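Local coordinates for protein 6-phospho-beta-glucosidase BglT (Thermotoga maritima, PDB 1UP7) that hydrolyses cellobiose 6'-phosphate to glucose 6-phosphate and glucose, using NAD+ and a manganese ion as cofactors, at residues K43-V47 with F275-R279; F50-L54 with Y278-I284; I270-L274 with E287-R291. All coordinates share one frame; numbering follows the deposited sequence.

Contact 1. Residues K43-V47 with F275-R279; sequences KQKIV and FEKYR. With NAD (nicotinamide-adenine-dinucleotide), chain I.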
loop_
_atom_site.group_PDB
_atom_site.type_symbol
_atom_site.label_atom_id
_atom_site.label_comp_id
_atom_site.label_asym_id
_atom_site.label_seq_id
_atom_site.Cartn_x
_atom_site.Cartn_y
_atom_site.Cartn_z
ATOM N N LYS A 43 -5.907 33.032 -38.169
ATOM C CA LYS A 43 -4.594 32.959 -37.552
ATOM C C LYS A 43 -3.894 31.657 -37.957
ATOM O O LYS A 43 -2.723 31.671 -38.333
ATOM C CB LYS A 43 -4.707 33.089 -36.047
ATOM C CG LYS A 43 -3.380 33.321 -35.336
ATOM C CD LYS A 43 -3.359 32.526 -34.052
ATOM C CE LYS A 43 -2.996 33.336 -32.817
ATOM N NZ LYS A 43 -2.274 32.396 -31.836
ATOM N N GLN A 44 -4.611 30.543 -37.903
ATOM C CA GLN A 44 -4.023 29.265 -38.242
ATOM C C GLN A 44 -3.554 29.200 -39.713
ATOM O O GLN A 44 -2.508 28.607 -40.020
ATOM C CB GLN A 44 -4.978 28.147 -37.924
ATOM C CG GLN A 44 -4.523 26.846 -38.468
ATOM C CD GLN A 44 -5.360 25.714 -37.992
ATOM O OE1 GLN A 44 -4.951 24.968 -37.108
ATOM N NE2 GLN A 44 -6.538 25.579 -38.554
ATOM N N LYS A 45 -4.312 29.831 -40.605
ATOM C CA LYS A 45 -4.027 29.779 -42.033
ATOM C C LYS A 45 -2.652 30.380 -42.364
ATOM O O LYS A 45 -1.912 29.838 -43.186
ATOM C CB LYS A 45 -5.135 30.478 -42.817
ATOM C CG LYS A 45 -4.801 30.832 -44.263
ATOM C CD LYS A 45 -5.013 29.625 -45.182
ATOM C CE LYS A 45 -4.987 30.054 -46.662
ATOM N NZ LYS A 45 -4.544 28.919 -47.536
ATOM N N ILE A 46 -2.310 31.496 -41.718
ATOM C CA ILE A 46 -0.988 32.100 -41.881
ATOM C C ILE A 46 0.100 31.124 -41.429
ATOM O O ILE A 46 1.068 30.900 -42.152
ATOM C CB ILE A 46 -0.860 33.449 -41.111
ATOM C CG1 ILE A 46 -1.631 34.567 -41.822
ATOM C CG2 ILE A 46 0.609 33.863 -40.929
ATOM C CD1 ILE A 46 -2.264 35.567 -40.815
ATOM N N VAL A 47 -0.079 30.528 -40.259
ATOM C CA VAL A 47 0.899 29.600 -39.729
ATOM C C VAL A 47 1.035 28.342 -40.593
ATOM O O VAL A 47 2.155 27.925 -40.887
ATOM C CB VAL A 47 0.596 29.254 -38.253
ATOM C CG1 VAL A 47 1.625 28.275 -37.723
ATOM C CG2 VAL A 47 0.555 30.519 -37.414
ATOM N N PHE A 275 3.846 36.474 -35.993
ATOM C CA PHE A 275 2.833 36.279 -37.028
ATOM C C PHE A 275 3.041 37.099 -38.279
ATOM O O PHE A 275 2.835 36.609 -39.393
ATOM C CB PHE A 275 1.413 36.336 -36.475
ATOM C CG PHE A 275 1.074 35.103 -35.677
ATOM C CD1 PHE A 275 0.599 33.957 -36.305
ATOM C CD2 PHE A 275 1.315 35.056 -34.305
ATOM C CE1 PHE A 275 0.325 32.807 -35.548
ATOM C CE2 PHE A 275 1.046 33.928 -33.569
ATOM C CZ PHE A 275 0.558 32.799 -34.185
ATOM N N GLU A 276 3.498 38.329 -38.099
ATOM C CA GLU A 276 3.895 39.162 -39.232
ATOM C C GLU A 276 5.057 38.561 -40.031
ATOM O O GLU A 276 5.051 38.593 -41.264
ATOM C CB GLU A 276 4.237 40.586 -38.781
ATOM C CG GLU A 276 3.026 41.512 -38.727
ATOM C CD GLU A 276 2.067 41.289 -39.902
ATOM O OE1 GLU A 276 2.420 41.689 -41.055
ATOM O OE2 GLU A 276 0.980 40.681 -39.668
ATOM N N LYS A 277 6.047 38.021 -39.325
ATOM C CA LYS A 277 7.168 37.345 -39.970
ATOM C C LYS A 277 6.727 36.059 -40.676
ATOM O O LYS A 277 7.228 35.751 -41.745
ATOM C CB LYS A 277 8.266 37.026 -38.958
ATOM C CG LYS A 277 9.331 38.093 -38.856
ATOM C CD LYS A 277 9.873 38.198 -37.434
ATOM C CE LYS A 277 11.009 39.247 -37.327
ATOM N NZ LYS A 277 11.669 39.118 -35.994
ATOM N N TYR A 278 5.794 35.304 -40.084
ATOM C CA TYR A 278 5.362 34.045 -40.704
ATOM C C TYR A 278 4.692 34.232 -42.084
ATOM O O TYR A 278 4.621 33.291 -42.864
ATOM C CB TYR A 278 4.451 33.227 -39.788
ATOM C CG TYR A 278 5.081 32.629 -38.549
ATOM C CD1 TYR A 278 6.460 32.544 -38.389
ATOM C CD2 TYR A 278 4.275 32.180 -37.520
ATOM C CE1 TYR A 278 7.008 32.001 -37.226
ATOM C CE2 TYR A 278 4.799 31.660 -36.376
ATOM C CZ TYR A 278 6.165 31.558 -36.223
ATOM O OH TYR A 278 6.662 31.000 -35.049
ATOM N N ARG A 279 4.219 35.444 -42.379
ATOM C CA ARG A 279 3.624 35.778 -43.675
ATOM C C ARG A 279 4.568 35.477 -44.841
ATOM O O ARG A 279 4.130 34.943 -45.876
ATOM C CB ARG A 279 3.228 37.267 -43.734
ATOM C CG ARG A 279 1.964 37.643 -42.922
ATOM C CD ARG A 279 1.267 38.940 -43.380
ATOM N NE ARG A 279 0.432 39.507 -42.311
ATOM C CZ ARG A 279 -0.879 39.256 -42.121
ATOM N NH1 ARG A 279 -1.554 38.443 -42.936
ATOM N NH2 ARG A 279 -1.518 39.830 -41.101
HETATM P PA NAD I . -1.592 30.304 -27.940
HETATM O O1A NAD I . -2.318 31.415 -27.295
HETATM O O2A NAD I . -0.832 30.668 -29.234
HETATM O O5B NAD I . -2.735 29.197 -28.243
HETATM C C5B NAD I . -2.522 28.229 -29.238
HETATM C C4B NAD I . -3.725 28.155 -30.168
HETATM O O4B NAD I . -4.831 27.542 -29.509
HETATM C C3B NAD I . -4.228 29.497 -30.685
HETATM O O3B NAD I . -4.075 29.505 -32.097
HETATM C C2B NAD I . -5.705 29.541 -30.287
HETATM O O2B NAD I . -6.518 30.101 -31.297
HETATM C C1B NAD I . -6.004 28.060 -30.144
HETATM N N9A NAD I . -7.162 27.733 -29.318
HETATM C C8A NAD I . -7.658 28.366 -28.193
HETATM N N7A NAD I . -8.723 27.642 -27.782
HETATM C C5A NAD I . -8.883 26.559 -28.563
HETATM C C6A NAD I . -9.803 25.519 -28.594
HETATM N N6A NAD I . -10.788 25.430 -27.706
HETATM N N1A NAD I . -9.696 24.549 -29.583
HETATM C C2A NAD I . -8.696 24.627 -30.538
HETATM N N3A NAD I . -7.811 25.677 -30.514
HETATM C C4A NAD I . -7.910 26.618 -29.547
HETATM O O3 NAD I . -0.582 29.737 -26.823
HETATM P PN NAD I . 0.751 28.871 -27.021
HETATM O O1N NAD I . 1.807 29.723 -26.418
HETATM O O2N NAD I . 0.916 28.346 -28.359
HETATM O O5D NAD I . 0.507 27.573 -26.120
HETATM C C5D NAD I . -0.676 26.793 -26.133
HETATM C C4D NAD I . -0.701 25.949 -24.850
HETATM O O4D NAD I . 0.409 25.057 -24.751
HETATM C C3D NAD I . -0.642 26.810 -23.596
HETATM O O3D NAD I . -1.534 26.225 -22.697
HETATM C C2D NAD I . 0.795 26.681 -23.101
HETATM O O2D NAD I . 0.965 26.831 -21.702
HETATM C C1D NAD I . 1.242 25.334 -23.620
HETATM N N1N NAD I . 2.584 25.432 -24.198
HETATM C C2N NAD I . 2.702 24.951 -25.483
HETATM C C3N NAD I . 3.901 24.977 -26.151
HETATM C C7N NAD I . 3.952 24.450 -27.566
HETATM O O7N NAD I . 4.988 23.605 -28.030
HETATM N N7N NAD I . 2.959 24.795 -28.401
HETATM C C4N NAD I . 5.002 25.513 -25.478
HETATM C C5N NAD I . 4.905 26.004 -24.160
HETATM C C6N NAD I . 3.666 25.957 -23.521
#
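I46 and F275 bury the most surface here: I46 meets F275, Y278 and R279, while F275 is approached by K43, I46 and V47. The two branches of I46 part company: CG2 lies 3.9 Å from the backbone O of F275 and 4.1 Å from CB of Y278, whereas CD1 lies 3.6 Å from NH1 of R279. That guanidinium is steadied by E276, three residues earlier, which NE and NH2 of R279 approach side-on, both bonding to OE2, the NE bond being 2.9 Å long. In this way helix 41-55 of the NAD-binding Rossmann domain is packed against the end of helix 263-278 from the C-terminal domain. K43 turns CG anti to its backbone N (chi1 -168°), so that the lysine chain and the F275 side chain cross at about a right angle; CG sits 3.7 Å from F275 CE1. Further bends bring NZ to 3.7 Å from F275 CZ, and the same NZ makes a weak hydrogen bond of 3.4 Å to O3B of the NAD adenosine ribose. Y278 lends CD2 to V47 CG2 at 4.1 Å, while its hydroxyl is hydrogen-bonded to the backbone O of S13.

Contact 2. Residues F50-L54 with Y278-I284; sequences FVKRL and YRTAVEI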
loop_
_atom_site.group_PDB
_atom_site.type_symbol
_atom_site.label_atom_id
_atom_site.label_comp_id
_atom_site.label_asym_id
_atom_site.label_seq_id
_atom_site.Cartn_x
_atom_site.Cartn_y
_atom_site.Cartn_z
ATOM N N PHE A 50 2.869 28.889 -43.883
ATOM C CA PHE A 50 4.295 28.850 -43.585
ATOM C C PHE A 50 4.766 27.392 -43.394
ATOM O O PHE A 50 5.782 26.996 -43.967
ATOM C CB PHE A 50 4.622 29.753 -42.381
ATOM C CG PHE A 50 6.066 29.702 -41.909
ATOM C CD1 PHE A 50 7.131 29.727 -42.803
ATOM C CD2 PHE A 50 6.353 29.684 -40.550
ATOM C CE1 PHE A 50 8.465 29.703 -42.348
ATOM C CE2 PHE A 50 7.679 29.673 -40.095
ATOM C CZ PHE A 50 8.732 29.670 -41.000
ATOM N N VAL A 51 4.005 26.602 -42.640
ATOM C CA VAL A 51 4.280 25.177 -42.471
ATOM C C VAL A 51 4.447 24.438 -43.797
ATOM O O VAL A 51 5.426 23.686 -43.959
ATOM C CB VAL A 51 3.208 24.455 -41.582
ATOM C CG1 VAL A 51 3.374 22.925 -41.651
ATOM C CG2 VAL A 51 3.301 24.927 -40.170
ATOM N N LYS A 52 3.515 24.667 -44.733
ATOM C CA LYS A 52 3.549 24.040 -46.059
ATOM C C LYS A 52 4.835 24.369 -46.795
ATOM O O LYS A 52 5.378 23.536 -47.532
ATOM C CB LYS A 52 2.361 24.479 -46.924
ATOM C CG LYS A 52 1.034 23.813 -46.587
ATOM C CD LYS A 52 0.015 24.049 -47.679
ATOM C CE LYS A 52 -1.352 23.461 -47.303
ATOM N NZ LYS A 52 -2.378 24.441 -46.764
ATOM N N ARG A 53 5.311 25.593 -46.616
ATOM C CA ARG A 53 6.563 26.041 -47.229
ATOM C C ARG A 53 7.756 25.259 -46.635
ATOM O O ARG A 53 8.694 24.928 -47.353
ATOM C CB ARG A 53 6.753 27.530 -46.996
ATOM C CG ARG A 53 6.804 28.409 -48.225
ATOM C CD ARG A 53 6.035 29.728 -48.149
ATOM N NE ARG A 53 6.412 30.588 -47.021
ATOM C CZ ARG A 53 5.535 31.231 -46.225
ATOM N NH1 ARG A 53 4.235 31.131 -46.414
ATOM N NH2 ARG A 53 5.968 31.992 -45.237
ATOM N N LEU A 54 7.716 24.954 -45.336
ATOM C CA LEU A 54 8.786 24.187 -44.694
ATOM C C LEU A 54 8.735 22.689 -44.983
ATOM O O LEU A 54 9.781 22.035 -45.028
ATOM C CB LEU A 54 8.815 24.360 -43.155
ATOM C CG LEU A 54 8.973 25.749 -42.534
ATOM C CD1 LEU A 54 8.327 25.780 -41.175
ATOM C CD2 LEU A 54 10.436 26.207 -42.481
ATOM N N TYR A 278 5.794 35.304 -40.084
ATOM C CA TYR A 278 5.362 34.045 -40.704
ATOM C C TYR A 278 4.692 34.232 -42.084
ATOM O O TYR A 278 4.621 33.291 -42.864
ATOM C CB TYR A 278 4.451 33.227 -39.788
ATOM C CG TYR A 278 5.081 32.629 -38.549
ATOM C CD1 TYR A 278 6.460 32.544 -38.389
ATOM C CD2 TYR A 278 4.275 32.180 -37.520
ATOM C CE1 TYR A 278 7.008 32.001 -37.226
ATOM C CE2 TYR A 278 4.799 31.660 -36.376
ATOM C CZ TYR A 278 6.165 31.558 -36.223
ATOM O OH TYR A 278 6.662 31.000 -35.049
ATOM N N ARG A 279 4.219 35.444 -42.379
ATOM C CA ARG A 279 3.624 35.778 -43.675
ATOM C C ARG A 279 4.568 35.477 -44.841
ATOM O O ARG A 279 4.130 34.943 -45.876
ATOM C CB ARG A 279 3.228 37.267 -43.734
ATOM C CG ARG A 279 1.964 37.643 -42.922
ATOM C CD ARG A 279 1.267 38.940 -43.380
ATOM N NE ARG A 279 0.432 39.507 -42.311
ATOM C CZ ARG A 279 -0.879 39.256 -42.121
ATOM N NH1 ARG A 279 -1.554 38.443 -42.936
ATOM N NH2 ARG A 279 -1.518 39.830 -41.101
ATOM N N THR A 280 5.852 35.847 -44.685
ATOM C CA THR A 280 6.866 35.664 -45.740
ATOM C C THR A 280 8.030 34.732 -45.398
ATOM O O THR A 280 8.798 34.388 -46.276
ATOM C CB THR A 280 7.491 37.011 -46.203
ATOM O OG1 THR A 280 8.056 37.694 -45.073
ATOM C CG2 THR A 280 6.439 37.970 -46.753
ATOM N N ALA A 281 8.188 34.333 -44.141
ATOM C CA ALA A 281 9.365 33.561 -43.740
ATOM C C ALA A 281 9.588 32.301 -44.597
ATOM O O ALA A 281 8.632 31.585 -44.937
ATOM C CB ALA A 281 9.272 33.197 -42.265
ATOM N N VAL A 282 10.854 32.043 -44.939
ATOM C CA VAL A 282 11.248 30.788 -45.592
ATOM C C VAL A 282 11.866 29.810 -44.587
ATOM O O VAL A 282 11.939 28.590 -44.827
ATOM C CB VAL A 282 12.226 31.006 -46.803
ATOM C CG1 VAL A 282 11.482 31.578 -48.010
ATOM C CG2 VAL A 282 13.415 31.911 -46.437
ATOM N N GLU A 283 12.300 30.348 -43.456
ATOM C CA GLU A 283 12.954 29.557 -42.416
ATOM C C GLU A 283 12.422 30.041 -41.074
ATOM O O GLU A 283 11.950 31.175 -40.986
ATOM C CB GLU A 283 14.492 29.734 -42.536
ATOM C CG GLU A 283 15.324 28.452 -42.345
ATOM C CD GLU A 283 15.203 27.449 -43.492
ATOM O OE1 GLU A 283 15.794 27.703 -44.585
ATOM O OE2 GLU A 283 14.523 26.400 -43.296
ATOM N N ILE A 284 12.459 29.189 -40.049
ATOM C CA ILE A 284 11.974 29.562 -38.715
ATOM C C ILE A 284 12.774 30.750 -38.159
ATOM O O ILE A 284 14.013 30.696 -38.115
ATOM C CB ILE A 284 12.020 28.340 -37.769
ATOM C CG1 ILE A 284 11.190 27.201 -38.372
ATOM C CG2 ILE A 284 11.496 28.709 -36.363
ATOM C CD1 ILE A 284 11.236 25.900 -37.614
#
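The backbone O of A281 is gripped twice by R53, through a 2.7 Å hydrogen bond from NH2 and a weak one of 3.2 Å from NE. NH2 also donates to the backbone O of Y278 at 3.0 Å, so one nitrogen bridges two backbone carbonyls where helix 263-278 gives way to the loop. Helix 41-55 of the Rossmann domain thereby holds a loop of the C-terminal domain that has no regular structure of its own. Both acceptors lie close to the guanidinium plane, but NH2 sits 36° out of the carbonyl plane of Y278. A leucine in place of R53 would probably leave these two carbonyl oxygens without their side-chain donor and the loop freer to shift. Beside the arginine, F50 has CG anti to the backbone N (chi1 175°), and its ring extends toward the 278-284 segment. There it lies nearly parallel to the Y278 ring, planes at 23°, but slid aside with centroids 5.0 Å apart, so overlap is slight. A281 places CB 3.6 Å from F50 CE1, and the backbone N of I284 meets the ring edge. P16 of helix 15-25 touches both F50 and Y278. One turn on, L54 sets CD1 on one face of the F50 ring, offset toward its rim, and its CD2 comes to 3.7 Å from the backbone O of V282.

Contact 3. Residues I270-L274 with E287-R291; sequences IEKEL and ELTKR. With G6P (6-O-phosphono-alpha-D-glucopyranose), chain J; NAD (nicotinamide-adenine-dinucleotide), chain I.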
loop_
_atom_site.group_PDB
_atom_site.type_symbol
_atom_site.label_atom_id
_atom_site.label_comp_id
_atom_site.label_asym_id
_atom_site.label_seq_id
_atom_site.Cartn_x
_atom_site.Cartn_y
_atom_site.Cartn_z
ATOM N N ILE A 270 5.261 39.670 -28.625
ATOM C CA ILE A 270 6.136 38.718 -29.287
ATOM C C ILE A 270 5.360 37.982 -30.394
ATOM O O ILE A 270 5.824 37.865 -31.532
ATOM C CB ILE A 270 6.679 37.723 -28.238
ATOM C CG1 ILE A 270 7.794 38.380 -27.404
ATOM C CG2 ILE A 270 7.081 36.372 -28.878
ATOM C CD1 ILE A 270 7.815 37.830 -25.965
ATOM N N GLU A 271 4.171 37.499 -30.046
ATOM C CA GLU A 271 3.339 36.760 -30.974
ATOM C C GLU A 271 2.922 37.579 -32.199
ATOM O O GLU A 271 2.890 37.060 -33.319
ATOM C CB GLU A 271 2.108 36.256 -30.252
ATOM C CG GLU A 271 2.274 34.830 -29.741
ATOM C CD GLU A 271 0.932 34.138 -29.591
ATOM O OE1 GLU A 271 -0.088 34.702 -30.101
ATOM O OE2 GLU A 271 0.896 33.036 -28.961
ATOM N N LYS A 272 2.605 38.853 -32.000
ATOM C CA LYS A 272 2.209 39.694 -33.115
ATOM C C LYS A 272 3.364 39.937 -34.086
ATOM O O LYS A 272 3.121 40.104 -35.287
ATOM C CB LYS A 272 1.637 41.047 -32.664
ATOM N N GLU A 273 4.597 39.993 -33.567
ATOM C CA GLU A 273 5.801 40.109 -34.396
ATOM C C GLU A 273 6.099 38.782 -35.113
ATOM O O GLU A 273 6.506 38.772 -36.269
ATOM C CB GLU A 273 7.015 40.525 -33.558
ATOM C CG GLU A 273 7.120 42.017 -33.243
ATOM C CD GLU A 273 7.985 42.316 -31.999
ATOM O OE1 GLU A 273 8.410 41.363 -31.275
ATOM O OE2 GLU A 273 8.245 43.515 -31.725
ATOM N N LEU A 274 5.903 37.665 -34.426
ATOM C CA LEU A 274 6.097 36.352 -35.046
ATOM C C LEU A 274 5.119 36.147 -36.220
ATOM O O LEU A 274 5.529 35.757 -37.330
ATOM C CB LEU A 274 5.984 35.233 -34.010
ATOM C CG LEU A 274 7.238 35.042 -33.142
ATOM C CD1 LEU A 274 6.959 34.098 -31.999
ATOM C CD2 LEU A 274 8.412 34.560 -33.973
ATOM N N GLU A 287 13.525 34.779 -33.508
ATOM C CA GLU A 287 12.641 35.374 -32.499
ATOM C C GLU A 287 11.698 34.390 -31.813
ATOM O O GLU A 287 11.141 34.712 -30.757
ATOM C CB GLU A 287 11.817 36.538 -33.060
ATOM C CG GLU A 287 10.658 36.929 -32.132
ATOM C CD GLU A 287 10.102 38.329 -32.347
ATOM O OE1 GLU A 287 10.600 39.089 -33.218
ATOM O OE2 GLU A 287 9.143 38.670 -31.615
ATOM N N LEU A 288 11.510 33.200 -32.381
ATOM C CA LEU A 288 10.741 32.172 -31.676
ATOM C C LEU A 288 11.455 31.640 -30.413
ATOM O O LEU A 288 10.839 30.951 -29.594
ATOM C CB LEU A 288 10.300 31.039 -32.621
ATOM C CG LEU A 288 9.375 29.929 -32.108
ATOM C CD1 LEU A 288 8.173 30.515 -31.418
ATOM C CD2 LEU A 288 8.919 29.058 -33.255
ATOM N N THR A 289 12.728 31.981 -30.211
ATOM C CA THR A 289 13.402 31.597 -28.944
ATOM C C THR A 289 13.027 32.511 -27.763
ATOM O O THR A 289 13.095 32.089 -26.594
ATOM C CB THR A 289 14.918 31.532 -29.093
ATOM O OG1 THR A 289 15.379 32.731 -29.728
ATOM C CG2 THR A 289 15.307 30.403 -30.062
ATOM N N LYS A 290 12.618 33.753 -28.077
ATOM C CA LYS A 290 12.007 34.673 -27.095
ATOM C C LYS A 290 10.853 34.042 -26.309
ATOM O O LYS A 290 10.466 34.537 -25.242
ATOM C CB LYS A 290 11.474 35.911 -27.800
ATOM C CG LYS A 290 12.549 36.911 -28.168
ATOM C CD LYS A 290 11.952 38.293 -28.481
ATOM C CE LYS A 290 11.733 39.147 -27.211
ATOM N NZ LYS A 290 11.655 40.618 -27.578
ATOM N N ARG A 291 10.284 32.955 -26.842
ATOM C CA ARG A 291 9.285 32.181 -26.105
ATOM C C ARG A 291 9.993 31.113 -25.246
ATOM O O ARG A 291 11.115 30.681 -25.596
ATOM C CB ARG A 291 8.288 31.528 -27.078
ATOM C CG ARG A 291 7.589 32.511 -28.066
ATOM C CD ARG A 291 6.307 33.199 -27.544
ATOM N NE ARG A 291 5.734 32.542 -26.378
ATOM C CZ ARG A 291 4.531 31.966 -26.345
ATOM N NH1 ARG A 291 3.738 31.980 -27.420
ATOM N NH2 ARG A 291 4.120 31.365 -25.232
HETATM C C1 G6P J . 8.626 27.064 -19.821
HETATM C C2 G6P J . 7.587 26.065 -19.241
HETATM C C3 G6P J . 6.341 26.044 -20.126
HETATM C C4 G6P J . 5.754 27.447 -20.113
HETATM C C5 G6P J . 6.781 28.404 -20.747
HETATM C C6 G6P J . 6.265 29.836 -20.718
HETATM O O1 G6P J . 9.821 27.208 -19.030
HETATM O O2 G6P J . 8.080 24.731 -19.125
HETATM O O3 G6P J . 5.382 25.062 -19.718
HETATM O O4 G6P J . 4.479 27.467 -20.757
HETATM O O5 G6P J . 8.049 28.371 -20.040
HETATM O O6 G6P J . 6.746 30.576 -21.828
HETATM P P G6P J . 5.932 31.849 -22.386
HETATM O O1P G6P J . 6.620 32.251 -23.670
HETATM O O2P G6P J . 5.916 33.058 -21.464
HETATM O O3P G6P J . 4.528 31.390 -22.658
HETATM P PA NAD I . -1.592 30.304 -27.940
HETATM O O1A NAD I . -2.318 31.415 -27.295
HETATM O O2A NAD I . -0.832 30.668 -29.234
HETATM O O5B NAD I . -2.735 29.197 -28.243
HETATM C C5B NAD I . -2.522 28.229 -29.238
HETATM C C4B NAD I . -3.725 28.155 -30.168
HETATM O O4B NAD I . -4.831 27.542 -29.509
HETATM C C3B NAD I . -4.228 29.497 -30.685
HETATM O O3B NAD I . -4.075 29.505 -32.097
HETATM C C2B NAD I . -5.705 29.541 -30.287
HETATM O O2B NAD I . -6.518 30.101 -31.297
HETATM C C1B NAD I . -6.004 28.060 -30.144
HETATM N N9A NAD I . -7.162 27.733 -29.318
HETATM C C8A NAD I . -7.658 28.366 -28.193
HETATM N N7A NAD I . -8.723 27.642 -27.782
HETATM C C5A NAD I . -8.883 26.559 -28.563
HETATM C C6A NAD I . -9.803 25.519 -28.594
HETATM N N6A NAD I . -10.788 25.430 -27.706
HETATM N N1A NAD I . -9.696 24.549 -29.583
HETATM C C2A NAD I . -8.696 24.627 -30.538
HETATM N N3A NAD I . -7.811 25.677 -30.514
HETATM C C4A NAD I . -7.910 26.618 -29.547
HETATM O O3 NAD I . -0.582 29.737 -26.823
HETATM P PN NAD I . 0.751 28.871 -27.021
HETATM O O1N NAD I . 1.807 29.723 -26.418
HETATM O O2N NAD I . 0.916 28.346 -28.359
HETATM O O5D NAD I . 0.507 27.573 -26.120
HETATM C C5D NAD I . -0.676 26.793 -26.133
HETATM C C4D NAD I . -0.701 25.949 -24.850
HETATM O O4D NAD I . 0.409 25.057 -24.751
HETATM C C3D NAD I . -0.642 26.810 -23.596
HETATM O O3D NAD I . -1.534 26.225 -22.697
HETATM C C2D NAD I . 0.795 26.681 -23.101
HETATM O O2D NAD I . 0.965 26.831 -21.702
HETATM C C1D NAD I . 1.242 25.334 -23.620
HETATM N N1N NAD I . 2.584 25.432 -24.198
HETATM C C2N NAD I . 2.702 24.951 -25.483
HETATM C C3N NAD I . 3.901 24.977 -26.151
HETATM C C7N NAD I . 3.952 24.450 -27.566
HETATM O O7N NAD I . 4.988 23.605 -28.030
HETATM N N7N NAD I . 2.959 24.795 -28.401
HETATM C C4N NAD I . 5.002 25.513 -25.478
HETATM C C5N NAD I . 4.905 26.004 -24.160
HETATM C C6N NAD I . 3.666 25.957 -23.521
#
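E271 and R291 approach each other obliquely, carboxylate and guanidinium planes 41° apart, with OE2 of E271 and NH1 of R291 joined in a salt bridge of 3.4 Å. R291 is folded at chi2 and chi3 (-86° and -17°), a shape that presents its guanidinium to both ligands. NE donates to O1P of glucose 6-phosphate at 2.9 Å and NH2 to O3P at 2.6 Å, gripping the phosphate through two of its oxygens; NH1 and NH2 share O1N of the NAD pyrophosphate. One arginine thus links the phosphate of the sugar to that of the cofactor, and the E271 carboxylate probably balances part of its charge. I270 crosses the arginine chain at a slant and sets CG2 3.5 Å from CD of R291. L274 lays CD2 3.7 Å from CG of E287 and meets L288 at about a right angle, CD1 to CD1. At the exposed E273, its carboxylate and that of E287 stand nearly perpendicular, with OE1 of E273 2.8 Å from OE2 of E287; they would probably repel if both were ionised, and K277, salt-bridged to OE1 of E287, probably offsets some of that charge. The 287-291 segment, running from the end of a short 3-10 segment into a loop, folds back on helix 263-278 before helix 296-308 begins, while R89 of helix 85-94 lies against R291.

From the N terminus, the chain first lays down helix 41-55, whose successive turns supply the first segments of contacts 1 and 2. Both loops close more than 220 residues later, where the end of helix 263-278 and the turn after it return to that helix; the two share Y278 and R279. Contact 3 is local, with 12 residues between its segments, and its span crosses the other two, starting before their second segments and ending after them. K277 to E287, a salt bridge, and Y278 against L288 join contact 3 to this junction. Contacts 1 and 2 tie the Rossmann domain to the C-terminal domain; contact 3 lies within the latter, and contacts 1 and 3 both touch NAD.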